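Local coordinates for protein mercuric reductase (PDB 4YWO) that probably reduces mercuric ion to elemental mercury with NADPH, working as an FAD-containing homodimer of the pyridine nucleotide-disulfide oxidoreductase family, at residues S176-G182 with V198-Q204; L187-Q191 with V344-Q348; N350-L356 with V401-G407. All coordinates share one frame. Residues are numbered along the deposited sequence.

How the contacts relate
Helix 184-194 binds the first two contacts together. It follows strand 176-180 and precedes strand 199-203, the pair joined in contact 1, and in contact 2 it packs against the turn that follows strand 343-345. Their centres lie 13 Å apart, and they meet where A190 CB packs 3.7 Å from I202 CD1. Contact 3 is 15 Å from contact 2, centre to centre, and shares its sheet: I345 N lies 2.8 Å from L351 O, a probable hydrogen bond. Contacts 1 and 3 do not touch (centres 25 Å apart). F346 CE2 of contact 2 lies 3.7 Å from FAD O4, whereas V179's side chain in contact 1 is about 12 Å from FAD.

Contact 1: S176-G182 with V198-Q204; sequences SLAVIGG and VEVAILQ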
# COMPACT_ATOMS: atom_id res chain seq x y z
N SER A 176 32.36 -3.13 11.72
CA SER A 176 32.55 -2.84 10.32
C SER A 176 32.23 -4.09 9.55
O SER A 176 32.45 -5.19 10.00
CB SER A 176 33.92 -2.25 10.00
OG SER A 176 34.89 -3.20 10.47
N LEU A 177 31.70 -3.92 8.33
CA LEU A 177 31.23 -4.95 7.45
C LEU A 177 31.53 -4.62 6.00
O LEU A 177 31.22 -3.52 5.54
CB LEU A 177 29.71 -5.21 7.63
CG LEU A 177 29.11 -6.30 6.80
CD1 LEU A 177 29.58 -7.68 7.26
CD2 LEU A 177 27.59 -6.28 6.90
N ALA A 178 32.19 -5.53 5.30
CA ALA A 178 32.34 -5.43 3.86
C ALA A 178 31.38 -6.37 3.18
O ALA A 178 31.39 -7.57 3.38
CB ALA A 178 33.78 -5.68 3.40
N VAL A 179 30.48 -5.78 2.36
CA VAL A 179 29.43 -6.55 1.62
C VAL A 179 29.86 -6.74 0.18
O VAL A 179 30.13 -5.75 -0.49
CB VAL A 179 28.04 -5.80 1.66
CG1 VAL A 179 27.04 -6.56 0.83
CG2 VAL A 179 27.64 -5.58 3.08
N ILE A 180 30.02 -7.98 -0.24
CA ILE A 180 30.41 -8.28 -1.60
C ILE A 180 29.17 -8.56 -2.40
O ILE A 180 28.54 -9.60 -2.22
CB ILE A 180 31.42 -9.44 -1.69
CG1 ILE A 180 32.67 -9.08 -0.90
CG2 ILE A 180 31.85 -9.66 -3.12
CD1 ILE A 180 33.72 -10.23 -0.92
N GLY A 181 28.84 -7.62 -3.31
CA GLY A 181 27.64 -7.71 -4.10
C GLY A 181 26.84 -6.44 -4.08
O GLY A 181 27.05 -5.57 -3.28
N GLY A 182 25.89 -6.29 -4.99
CA GLY A 182 25.18 -5.03 -5.14
C GLY A 182 23.75 -5.16 -5.69
O GLY A 182 23.26 -4.21 -6.30
N VAL A 198 27.02 -0.02 12.47
CA VAL A 198 28.11 -0.79 11.85
C VAL A 198 28.51 0.05 10.65
O VAL A 198 27.65 0.51 9.86
CB VAL A 198 27.68 -2.23 11.41
CG1 VAL A 198 28.78 -2.94 10.66
CG2 VAL A 198 27.18 -3.03 12.61
N GLU A 199 29.80 0.22 10.44
CA GLU A 199 30.37 0.89 9.26
C GLU A 199 30.39 -0.08 8.10
O GLU A 199 31.13 -1.06 8.11
CB GLU A 199 31.77 1.35 9.54
CG GLU A 199 32.52 1.98 8.40
CD GLU A 199 34.01 2.06 8.74
OE1 GLU A 199 34.38 3.04 9.41
OE2 GLU A 199 34.79 1.11 8.41
N VAL A 200 29.55 0.16 7.09
CA VAL A 200 29.39 -0.80 6.01
C VAL A 200 29.94 -0.24 4.71
O VAL A 200 29.72 0.92 4.37
CB VAL A 200 27.88 -1.15 5.81
CG1 VAL A 200 27.67 -2.11 4.65
CG2 VAL A 200 27.21 -1.64 7.06
N ALA A 201 30.61 -1.10 3.99
CA ALA A 201 30.95 -0.86 2.60
C ALA A 201 30.39 -1.89 1.67
O ALA A 201 30.50 -3.10 1.93
CB ALA A 201 32.44 -0.83 2.38
N ILE A 202 29.81 -1.44 0.55
CA ILE A 202 29.34 -2.34 -0.50
C ILE A 202 30.36 -2.33 -1.62
O ILE A 202 30.73 -1.25 -2.09
CB ILE A 202 27.99 -1.85 -1.09
CG1 ILE A 202 26.88 -2.13 -0.07
CG2 ILE A 202 27.69 -2.53 -2.42
CD1 ILE A 202 25.56 -1.44 -0.45
N LEU A 203 30.81 -3.49 -2.05
CA LEU A 203 31.76 -3.65 -3.15
C LEU A 203 31.07 -4.36 -4.31
O LEU A 203 30.78 -5.58 -4.26
CB LEU A 203 32.93 -4.50 -2.65
CG LEU A 203 33.63 -3.98 -1.41
CD1 LEU A 203 34.72 -5.00 -0.90
CD2 LEU A 203 34.13 -2.58 -1.49
N GLN A 204 30.81 -3.59 -5.35
CA GLN A 204 29.98 -4.01 -6.47
C GLN A 204 30.83 -4.01 -7.74
O GLN A 204 31.40 -2.96 -8.04
CB GLN A 204 28.84 -3.01 -6.59
CG GLN A 204 27.99 -3.11 -7.85
CD GLN A 204 27.20 -4.35 -8.04
OE1 GLN A 204 27.58 -5.46 -7.57
NE2 GLN A 204 26.12 -4.26 -8.84
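Strands 176-180 and 199-203 run side by side in the same direction, their axes 4.6 Å apart at closest approach and 12° from parallel. L203, V179 and L177 bury the most surface here, and each also serves the backbone ladder. L177 N donates to E199 O (2.9 Å) and L177 O accepts from A201 N (2.9 Å). V179 does the same two residues on, its N bonding to A201 O (2.7 Å) and its O receiving L203 N (2.8 Å). L203 O then accepts from G181 N (3.0 Å).

The side chains of L177 and V179 share a face with V200 and I202. V179 CG2 packs 3.8 Å from V200 CG1, while L177 CB lies 3.9 Å from V198 CG1. Beta-branched valine and isoleucine suit this extended backbone, and helix 184-194 packs against the face through A186 and A190. L203 points to the other face, CD1 4.5 Å from A178 CB, and meets V256 of strand 254-258.

Beyond the strand, G181 has phi 130°, a value that disfavours any side chain, and a CB on G182 would clash with Q204 CD. Such glycines after the first strand of a beta-alpha-beta unit are consistent with the second, NADP-binding Rossmann domain of this family. Backbone bonding fixes the parallel register, and L177, V179, V200 and I202 give their face the apolar surface on which helix 184-194 packs.

Contact 2: L187-Q191 with V344-Q348; sequences LEFAQ and VIFTQ. With FAD (flavin-adenine dinucleotide), chain B.
Residues 187-191 form one alpha-helical turn within helix 184-194, closed by Q191 N to L187 O (3.0 Å). Facing it, 344-345 end a strand and F346 (phi/psi -93/30) and T347 (-57/170) turn the chain; the nearest CA atoms, E188 and T347, are 5.5 Å apart. L187 (m, t) points toward this turn, its CD1 4.1 Å from I345 CD1 and its CB 4.1 Å from T347 CG2. E188 (m, t) reaches out so that OE2 accepts F346 N at 2.9 Å, while its OE1 forms a salt bridge with the FAD-binding K62. F189 turns from the contact to the flavin, CE2 4.0 Å from FAD C7M. Q191 (t, t) uses its whole amide: OE1 accepts Q348 N (2.9 Å) and NE2 donates to Q348 O (3.0 Å). A water bridges Q191 OE1 (2.8 Å) and F346 O (3.0 Å). F346 CE2 lies 3.7 Å from FAD O4. E188 and Q191 thus tie a helix of the probable NADP-binding domain to backbone groups of the dimerisation domain, beside the flavin.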
# COMPACT_ATOMS: atom_id res chain seq x y z
N LEU A 187 21.73 -4.58 -0.61
CA LEU A 187 21.08 -3.35 -0.19
C LEU A 187 20.36 -3.53 1.16
O LEU A 187 20.47 -2.63 2.03
CB LEU A 187 20.14 -2.76 -1.27
CG LEU A 187 20.77 -2.50 -2.61
CD1 LEU A 187 19.63 -1.94 -3.51
CD2 LEU A 187 21.91 -1.61 -2.64
N GLU A 188 19.58 -4.55 1.27
CA GLU A 188 18.87 -4.78 2.51
C GLU A 188 19.79 -4.98 3.72
O GLU A 188 19.65 -4.37 4.72
CB GLU A 188 17.92 -5.95 2.37
CG GLU A 188 16.68 -5.65 1.47
CD GLU A 188 15.68 -6.80 1.38
OE1 GLU A 188 15.97 -7.89 2.00
OE2 GLU A 188 14.60 -6.68 0.66
N PHE A 189 20.80 -5.86 3.57
CA PHE A 189 21.71 -6.05 4.72
C PHE A 189 22.55 -4.86 4.98
O PHE A 189 22.91 -4.57 6.14
CB PHE A 189 22.60 -7.34 4.49
CG PHE A 189 21.87 -8.62 4.74
CD1 PHE A 189 21.67 -9.03 6.05
CD2 PHE A 189 21.49 -9.47 3.72
CE1 PHE A 189 20.94 -10.12 6.35
CE2 PHE A 189 20.81 -10.68 4.05
CZ PHE A 189 20.49 -10.94 5.39
N ALA A 190 23.01 -4.12 3.95
CA ALA A 190 23.76 -2.91 4.20
C ALA A 190 22.95 -1.89 4.96
O ALA A 190 23.47 -1.27 5.93
CB ALA A 190 24.31 -2.30 2.94
N GLN A 191 21.70 -1.66 4.62
CA GLN A 191 20.91 -0.74 5.36
C GLN A 191 20.64 -1.26 6.78
O GLN A 191 20.74 -0.52 7.71
CB GLN A 191 19.57 -0.47 4.67
CG GLN A 191 18.73 0.48 5.50
CD GLN A 191 17.47 0.96 4.72
OE1 GLN A 191 16.38 0.46 5.06
NE2 GLN A 191 17.60 2.11 4.14
N VAL A 344 10.30 -6.64 -4.78
CA VAL A 344 10.47 -5.51 -3.89
C VAL A 344 11.75 -5.70 -3.13
O VAL A 344 12.15 -6.83 -2.69
CB VAL A 344 9.30 -5.36 -2.83
CG1 VAL A 344 9.55 -4.30 -1.78
CG2 VAL A 344 7.98 -5.10 -3.54
N ILE A 345 12.45 -4.62 -3.01
CA ILE A 345 13.61 -4.44 -2.08
C ILE A 345 13.11 -3.68 -0.92
O ILE A 345 12.66 -2.51 -1.02
CB ILE A 345 14.78 -3.75 -2.83
CG1 ILE A 345 15.22 -4.53 -4.00
CG2 ILE A 345 15.95 -3.58 -1.85
CD1 ILE A 345 16.26 -3.87 -4.89
N PHE A 346 13.15 -4.24 0.28
CA PHE A 346 12.49 -3.72 1.47
C PHE A 346 13.42 -2.80 2.31
O PHE A 346 13.24 -2.70 3.51
CB PHE A 346 11.95 -4.85 2.32
CG PHE A 346 10.75 -5.55 1.75
CD1 PHE A 346 9.45 -5.03 2.00
CD2 PHE A 346 10.82 -6.72 1.03
CE1 PHE A 346 8.32 -5.64 1.46
CE2 PHE A 346 9.66 -7.33 0.56
CZ PHE A 346 8.42 -6.79 0.83
N THR A 347 14.38 -2.12 1.67
CA THR A 347 14.92 -0.97 2.26
C THR A 347 13.80 0.07 2.58
O THR A 347 12.73 -0.05 2.11
CB THR A 347 15.94 -0.31 1.34
OG1 THR A 347 15.40 -0.13 0.00
CG2 THR A 347 17.21 -1.20 1.17
N GLN A 348 14.19 1.08 3.31
CA GLN A 348 13.35 2.27 3.51
C GLN A 348 14.09 3.39 2.82
O GLN A 348 15.23 3.77 3.19
CB GLN A 348 13.27 2.61 4.96
CG GLN A 348 12.41 3.89 5.17
CD GLN A 348 12.19 4.22 6.57
OE1 GLN A 348 13.12 4.08 7.41
NE2 GLN A 348 10.95 4.68 6.92
PA FAD B . 13.60 -23.69 -0.61
O1A FAD B . 12.59 -23.13 0.37
O2A FAD B . 15.07 -23.57 -0.31
O5B FAD B . 13.25 -25.24 -0.86
C5B FAD B . 14.27 -26.23 -0.75
C4B FAD B . 13.99 -27.12 0.45
O4B FAD B . 13.99 -28.49 0.04
C3B FAD B . 15.05 -26.95 1.52
O3B FAD B . 14.46 -26.50 2.74
C2B FAD B . 15.67 -28.32 1.72
O2B FAD B . 15.48 -28.75 3.07
C1B FAD B . 14.96 -29.26 0.77
N9A FAD B . 15.93 -29.86 -0.18
C8A FAD B . 16.82 -29.17 -0.93
N7A FAD B . 17.57 -30.01 -1.68
C5A FAD B . 17.16 -31.27 -1.42
C6A FAD B . 17.53 -32.63 -1.88
N6A FAD B . 18.51 -32.82 -2.79
N1A FAD B . 16.85 -33.68 -1.35
C2A FAD B . 15.87 -33.50 -0.45
N3A FAD B . 15.49 -32.29 0.01
C4A FAD B . 16.08 -31.16 -0.43
N1 FAD B . 11.57 -13.63 -1.35
C2 FAD B . 10.51 -12.78 -1.29
O2 FAD B . 9.55 -12.96 -2.07
N3 FAD B . 10.45 -11.76 -0.43
C4 FAD B . 11.44 -11.50 0.44
O4 FAD B . 11.35 -10.53 1.24
C4X FAD B . 12.63 -12.38 0.44
N5 FAD B . 13.66 -12.18 1.29
C5X FAD B . 14.74 -13.00 1.27
C6 FAD B . 15.79 -12.78 2.15
C7 FAD B . 16.90 -13.62 2.13
C7M FAD B . 18.04 -13.38 3.08
C8 FAD B . 16.96 -14.76 1.17
C8M FAD B . 18.17 -15.66 1.16
C9 FAD B . 15.91 -14.98 0.29
C9A FAD B . 14.80 -14.14 0.31
N10 FAD B . 13.73 -14.36 -0.58
C10 FAD B . 12.63 -13.49 -0.53
C1' FAD B . 13.77 -15.47 -1.54
C2' FAD B . 12.88 -16.60 -1.03
O2' FAD B . 13.24 -16.93 0.32
C3' FAD B . 13.03 -17.84 -1.91
O3' FAD B . 12.83 -17.49 -3.28
C4' FAD B . 12.02 -18.92 -1.51
O4' FAD B . 12.35 -19.41 -0.20
C5' FAD B . 12.03 -20.07 -2.50
O5' FAD B . 11.55 -21.25 -1.87
P FAD B . 11.81 -22.70 -2.52
O1P FAD B . 10.88 -23.69 -1.86
O2P FAD B . 11.81 -22.55 -4.02
O3P FAD B . 13.31 -23.03 -2.05
O HOH W 1 14.06 -1.01 5.79

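Contact 3: N350-L356 with V401-G407; sequences NLARVGL and VGVHAVG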
# COMPACT_ATOMS: atom_id res chain seq x y z
N ASN A 350 11.26 1.82 0.03
CA ASN A 350 11.22 0.59 -0.77
C ASN A 350 11.53 0.86 -2.26
O ASN A 350 11.36 1.99 -2.79
CB ASN A 350 9.86 -0.03 -0.77
CG ASN A 350 9.27 -0.49 0.54
OD1 ASN A 350 8.03 -0.66 0.61
ND2 ASN A 350 10.05 -0.65 1.60
N LEU A 351 12.05 -0.18 -2.92
CA LEU A 351 12.15 -0.17 -4.40
C LEU A 351 11.25 -1.27 -4.83
O LEU A 351 11.32 -2.41 -4.27
CB LEU A 351 13.57 -0.44 -4.92
CG LEU A 351 14.63 0.59 -4.43
CD1 LEU A 351 15.27 0.06 -3.20
CD2 LEU A 351 15.65 0.87 -5.54
N ALA A 352 10.42 -1.05 -5.85
CA ALA A 352 9.50 -2.11 -6.27
C ALA A 352 9.40 -2.14 -7.79
O ALA A 352 9.53 -1.08 -8.44
CB ALA A 352 8.14 -1.79 -5.75
N ARG A 353 9.14 -3.29 -8.36
CA ARG A 353 8.98 -3.40 -9.79
C ARG A 353 8.04 -4.55 -10.13
O ARG A 353 7.85 -5.51 -9.38
CB ARG A 353 10.34 -3.69 -10.41
CG ARG A 353 10.98 -4.96 -10.01
CD ARG A 353 12.32 -5.26 -10.64
NE ARG A 353 12.19 -5.50 -12.04
CZ ARG A 353 13.26 -5.60 -12.84
NH1 ARG A 353 14.49 -5.49 -12.31
NH2 ARG A 353 13.08 -5.77 -14.14
N VAL A 354 7.35 -4.38 -11.26
CA VAL A 354 6.57 -5.50 -11.85
C VAL A 354 6.55 -5.30 -13.36
O VAL A 354 6.45 -4.16 -13.82
CB VAL A 354 5.15 -5.58 -11.23
CG1 VAL A 354 4.35 -4.31 -11.36
CG2 VAL A 354 4.37 -6.81 -11.71
N GLY A 355 6.67 -6.37 -14.13
CA GLY A 355 6.52 -6.27 -15.59
C GLY A 355 7.90 -5.81 -16.20
O GLY A 355 9.01 -5.93 -15.65
N LEU A 356 7.75 -5.28 -17.41
CA LEU A 356 8.92 -4.98 -18.23
C LEU A 356 9.55 -3.64 -17.86
O LEU A 356 8.84 -2.64 -17.55
CB LEU A 356 8.42 -4.89 -19.66
CG LEU A 356 7.76 -6.13 -20.24
CD1 LEU A 356 7.43 -5.83 -21.71
CD2 LEU A 356 8.70 -7.27 -20.17
N VAL A 401 2.34 -2.43 -19.14
CA VAL A 401 3.17 -3.54 -19.04
C VAL A 401 4.33 -3.55 -18.05
O VAL A 401 5.02 -4.58 -17.88
CB VAL A 401 3.70 -4.01 -20.41
CG1 VAL A 401 2.54 -4.33 -21.37
CG2 VAL A 401 4.68 -3.03 -21.03
N GLY A 402 4.60 -2.41 -17.41
CA GLY A 402 5.65 -2.36 -16.42
C GLY A 402 5.38 -1.18 -15.54
O GLY A 402 4.95 -0.09 -15.96
N VAL A 403 5.69 -1.36 -14.25
CA VAL A 403 5.67 -0.27 -13.26
C VAL A 403 6.85 -0.48 -12.35
O VAL A 403 7.09 -1.60 -11.86
CB VAL A 403 4.34 -0.23 -12.45
CG1 VAL A 403 4.41 0.76 -11.32
CG2 VAL A 403 3.12 -0.07 -13.32
N HIS A 404 7.60 0.60 -12.08
CA HIS A 404 8.79 0.60 -11.29
C HIS A 404 8.69 1.77 -10.39
O HIS A 404 8.39 2.86 -10.81
CB HIS A 404 10.03 0.70 -12.20
CG HIS A 404 10.01 -0.31 -13.29
ND1 HIS A 404 10.67 -1.51 -13.22
CD2 HIS A 404 9.30 -0.35 -14.45
CE1 HIS A 404 10.36 -2.25 -14.25
NE2 HIS A 404 9.46 -1.59 -14.98
N ALA A 405 9.04 1.62 -9.09
CA ALA A 405 8.83 2.74 -8.19
C ALA A 405 9.83 2.67 -7.01
O ALA A 405 10.31 1.57 -6.63
CB ALA A 405 7.43 2.74 -7.64
N VAL A 406 10.15 3.84 -6.47
CA VAL A 406 10.94 3.98 -5.24
C VAL A 406 10.14 4.99 -4.42
O VAL A 406 9.83 6.09 -4.86
CB VAL A 406 12.40 4.47 -5.57
CG1 VAL A 406 13.07 4.79 -4.24
CG2 VAL A 406 13.12 3.47 -6.40
N GLY A 407 9.89 4.64 -3.14
CA GLY A 407 9.20 5.55 -2.25
C GLY A 407 8.71 4.81 -1.01
O GLY A 407 8.89 3.59 -0.85
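An almost exactly antiparallel pair (177° between axes, 4.7 Å at closest approach) joins strands 350-355 and 401-407 inside the dimerisation domain. A352 N and O pair with A405 O (2.7 Å) and A405 N (2.8 Å), and V354 N and O with V403 O and V403 N, both at 2.9 Å. At one end G407 N donates to N350 O (3.1 Å), whereas the return bond from N350 N to G407 O (3.1 Å) is weak. At the other, L356 N reaches V401 O (2.9 Å). On the outer edges, L351 and R353 bond by backbone to I345 and Q343, and H404 to K392.

Between these lie the non-hydrogen-bonded pairs L351-V406, R353-H404 and G355-G402, whose CA atoms come within 4.1 to 4.4 Å. The last is glycine on both strands: a CB on G355 would collide with V401 O, and one on G402 with L356 O. V401 and G402 both face V394 of the adjoining strand, a classic beta bulge.

H404 adds a side-chain bond, NE2 to L356 O at 2.8 Å, holding the carbonyl past the strand end. R353 donates from NH1 to D212 O and makes a cation-pi contact with W213. N350 ND2 donates to T347 O and its OD1 accepts A411 N. Among apolar groups, L351 CD2 meets V406 CG2 at 3.7 Å, while small A352 and branched V354 and V403 accept helix 414-422 on the other face. The ladder sets the register, and H404, R353 and N350 carry hydrogen bonding beyond it, to the chain leaving the strand and to flanking loops.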